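Local atomic coordinates of aldose 1-epimerase (Escherichia coli, PDB entry 3NRE), a protein that probably interconverts the alpha and beta anomers of aldose sugars, as a mutarotase. Residues F54-S59 with Y82-G87. Residues are numbered along the deposited sequence; the frame is centred on the assembly and turned at random.
Sequences FANRVS and YLHGDG
Asn-56 and His-84 are joined by two hydrogen bonds that use both backbone N-H groups. His-84 N donates to Asn-56 O at 2.9 Å with an N-H...O angle of 176°, while the imidazole returns an acceptor, His-84 ND1, to Asn-56 N at 3.0 Å. That pairing helps to fix the ring's rotation and leaves NE2 at the other side of the ring. An alanine in place of His-84 would probably leave Asn-56 N without its acceptor and open a gap beside Leu-83, whose CD1 sits over the centre of the imidazole.

Arg-57 can be followed outward. Arg-57 CB passes 4.0 Å from Tyr-82 O. Arg-57 CG, anti to the carbonyl carbon (chi1 -59°), comes to 3.7 Å from Leu-83 CD1, and the chain then runs extended to NE, which salt-bridges Asp-79. Arg-57 CZ lies 3.5 Å from the same Leu-83 CD1, which stands over the centre of one guanidinium face, so this methyl is held between two flat groups. At the tip, NH2 meets both Leu-83 methyls, and Arg-57 NH1 makes a weak 3.3 Å bond to Asn-56 OD1, an oxygen that also accepts from Arg-57 N.

The two loops belong to the beta-rich galactose mutarotase fold, and the FANR and LHG sequences here resemble those lining the sugar pocket in relatives; Arg-57 NH1, Asn-56 ND2 and His-84 NE2 hydrogen-bond PEG groups, probably from the crystallisation liquor, which is consistent with a pocket but does not demonstrate sugar binding.

Phe-54 CZ reaches Tyr-82 CE1 at 3.4 Å, the rings inclined obliquely at 42°. Tyr-82 OH is tied to Asp-86 OD1 at 2.7 Å, and a water accepting from Val-58 N and donating to Tyr-82 O links the two backbones.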
loop_
_atom_site.group_PDB
_atom_site.type_symbol
_atom_site.label_atom_id
_atom_site.label_comp_id
_atom_site.label_asym_id
_atom_site.label_seq_id
_atom_site.Cartn_x
_atom_site.Cartn_y
_atom_site.Cartn_z
ATOM N N PHE A 54 3.910 -9.211 -3.110
ATOM C CA PHE A 54 3.022 -9.325 -1.940
ATOM C C PHE A 54 3.311 -8.187 -1.017
ATOM O O PHE A 54 4.248 -7.405 -1.252
ATOM C CB PHE A 54 3.160 -10.674 -1.215
ATOM C CG PHE A 54 4.538 -10.978 -0.753
ATOM C CD1 PHE A 54 4.963 -10.592 0.487
ATOM C CD2 PHE A 54 5.382 -11.752 -1.520
ATOM C CE1 PHE A 54 6.234 -10.917 0.928
ATOM C CE2 PHE A 54 6.658 -12.080 -1.087
ATOM C CZ PHE A 54 7.088 -11.655 0.142
ATOM N N ALA A 55 2.477 -8.016 -0.008
ATOM C CA ALA A 55 2.634 -6.906 0.917
ATOM C C ALA A 55 3.213 -7.386 2.242
ATOM O O ALA A 55 3.001 -8.549 2.658
ATOM C CB ALA A 55 1.294 -6.258 1.187
ATOM N N ASN A 56 3.912 -6.486 2.926
ATOM C CA ASN A 56 4.366 -6.656 4.296
ATOM C C ASN A 56 5.490 -7.720 4.343
ATOM O O ASN A 56 6.303 -7.799 3.423
ATOM C CB ASN A 56 3.171 -6.880 5.299
ATOM C CG ASN A 56 3.445 -6.319 6.672
ATOM O OD1 ASN A 56 4.200 -6.918 7.434
ATOM N ND2 ASN A 56 2.912 -5.146 6.975
ATOM N N ARG A 57 5.572 -8.471 5.432
ATOM C CA ARG A 57 6.686 -9.360 5.714
ATOM C C ARG A 57 6.198 -10.803 5.822
ATOM O O ARG A 57 5.032 -11.017 6.170
ATOM C CB ARG A 57 7.231 -8.996 7.094
ATOM C CG ARG A 57 7.717 -7.536 7.230
ATOM C CD ARG A 57 8.048 -7.141 8.621
ATOM N NE ARG A 57 8.531 -5.735 8.660
ATOM C CZ ARG A 57 7.762 -4.653 8.656
ATOM N NH1 ARG A 57 6.438 -4.764 8.664
ATOM N NH2 ARG A 57 8.352 -3.449 8.648
ATOM N N VAL A 58 7.095 -11.764 5.566
ATOM C CA VAL A 58 6.821 -13.192 5.792
ATOM C C VAL A 58 7.719 -13.603 6.971
ATOM O O VAL A 58 8.946 -13.600 6.838
ATOM C CB VAL A 58 7.146 -14.030 4.605
ATOM C CG1 VAL A 58 6.813 -15.529 4.913
ATOM C CG2 VAL A 58 6.414 -13.526 3.309
ATOM N N SER A 59 7.104 -13.866 8.131
ATOM C CA SER A 59 7.922 -14.093 9.338
ATOM C C SER A 59 8.875 -15.234 9.140
ATOM O O SER A 59 8.502 -16.323 8.645
ATOM C CB SER A 59 7.080 -14.195 10.599
ATOM O OG SER A 59 6.198 -15.257 10.471
ATOM N N TYR A 82 12.582 -9.274 4.662
ATOM C CA TYR A 82 12.150 -8.889 3.324
ATOM C C TYR A 82 10.785 -8.242 3.464
ATOM O O TYR A 82 9.895 -8.786 4.144
ATOM C CB TYR A 82 12.097 -10.116 2.444
ATOM C CG TYR A 82 11.605 -9.870 1.034
ATOM C CD1 TYR A 82 10.261 -9.916 0.738
ATOM C CD2 TYR A 82 12.488 -9.668 0.000
ATOM C CE1 TYR A 82 9.808 -9.715 -0.573
ATOM C CE2 TYR A 82 12.024 -9.477 -1.315
ATOM C CZ TYR A 82 10.702 -9.528 -1.571
ATOM O OH TYR A 82 10.229 -9.401 -2.887
ATOM N N LEU A 83 10.630 -7.060 2.862
ATOM C CA LEU A 83 9.470 -6.204 3.088
ATOM C C LEU A 83 8.848 -5.703 1.774
ATOM O O LEU A 83 9.552 -5.158 0.956
ATOM C CB LEU A 83 9.968 -5.034 3.960
ATOM C CG LEU A 83 9.038 -3.951 4.284
ATOM C CD1 LEU A 83 7.794 -4.463 5.113
ATOM C CD2 LEU A 83 9.699 -2.764 5.060
ATOM N N HIS A 84 7.523 -5.890 1.612
ATOM C CA HIS A 84 6.708 -5.196 0.576
ATOM C C HIS A 84 7.106 -5.516 -0.848
ATOM O O HIS A 84 6.747 -4.756 -1.754
ATOM C CB HIS A 84 6.807 -3.679 0.768
ATOM C CG HIS A 84 6.153 -3.185 2.011
ATOM N ND1 HIS A 84 5.019 -3.763 2.538
ATOM C CD2 HIS A 84 6.443 -2.127 2.801
ATOM C CE1 HIS A 84 4.656 -3.096 3.611
ATOM N NE2 HIS A 84 5.503 -2.095 3.801
ATOM N N GLY A 85 7.775 -6.649 -1.065
ATOM C CA GLY A 85 8.111 -7.019 -2.432
ATOM C C GLY A 85 9.277 -6.231 -3.010
ATOM O O GLY A 85 10.089 -5.677 -2.280
ATOM N N ASP A 86 9.354 -6.188 -4.354
ATOM C CA ASP A 86 10.465 -5.515 -5.038
ATOM C C ASP A 86 10.063 -4.269 -5.809
ATOM O O ASP A 86 10.918 -3.495 -6.176
ATOM C CB ASP A 86 11.161 -6.461 -6.009
ATOM C CG ASP A 86 11.185 -7.892 -5.496
ATOM O OD1 ASP A 86 11.960 -8.189 -4.517
ATOM O OD2 ASP A 86 10.387 -8.696 -6.075
ATOM N N GLY A 87 8.797 -4.138 -6.134
ATOM C CA GLY A 87 8.370 -3.037 -6.978
ATOM C C GLY A 87 8.771 -1.668 -6.468
ATOM O O GLY A 87 9.314 -0.825 -7.211
HETATM O O HOH W 1 9.776 -11.261 4.899
#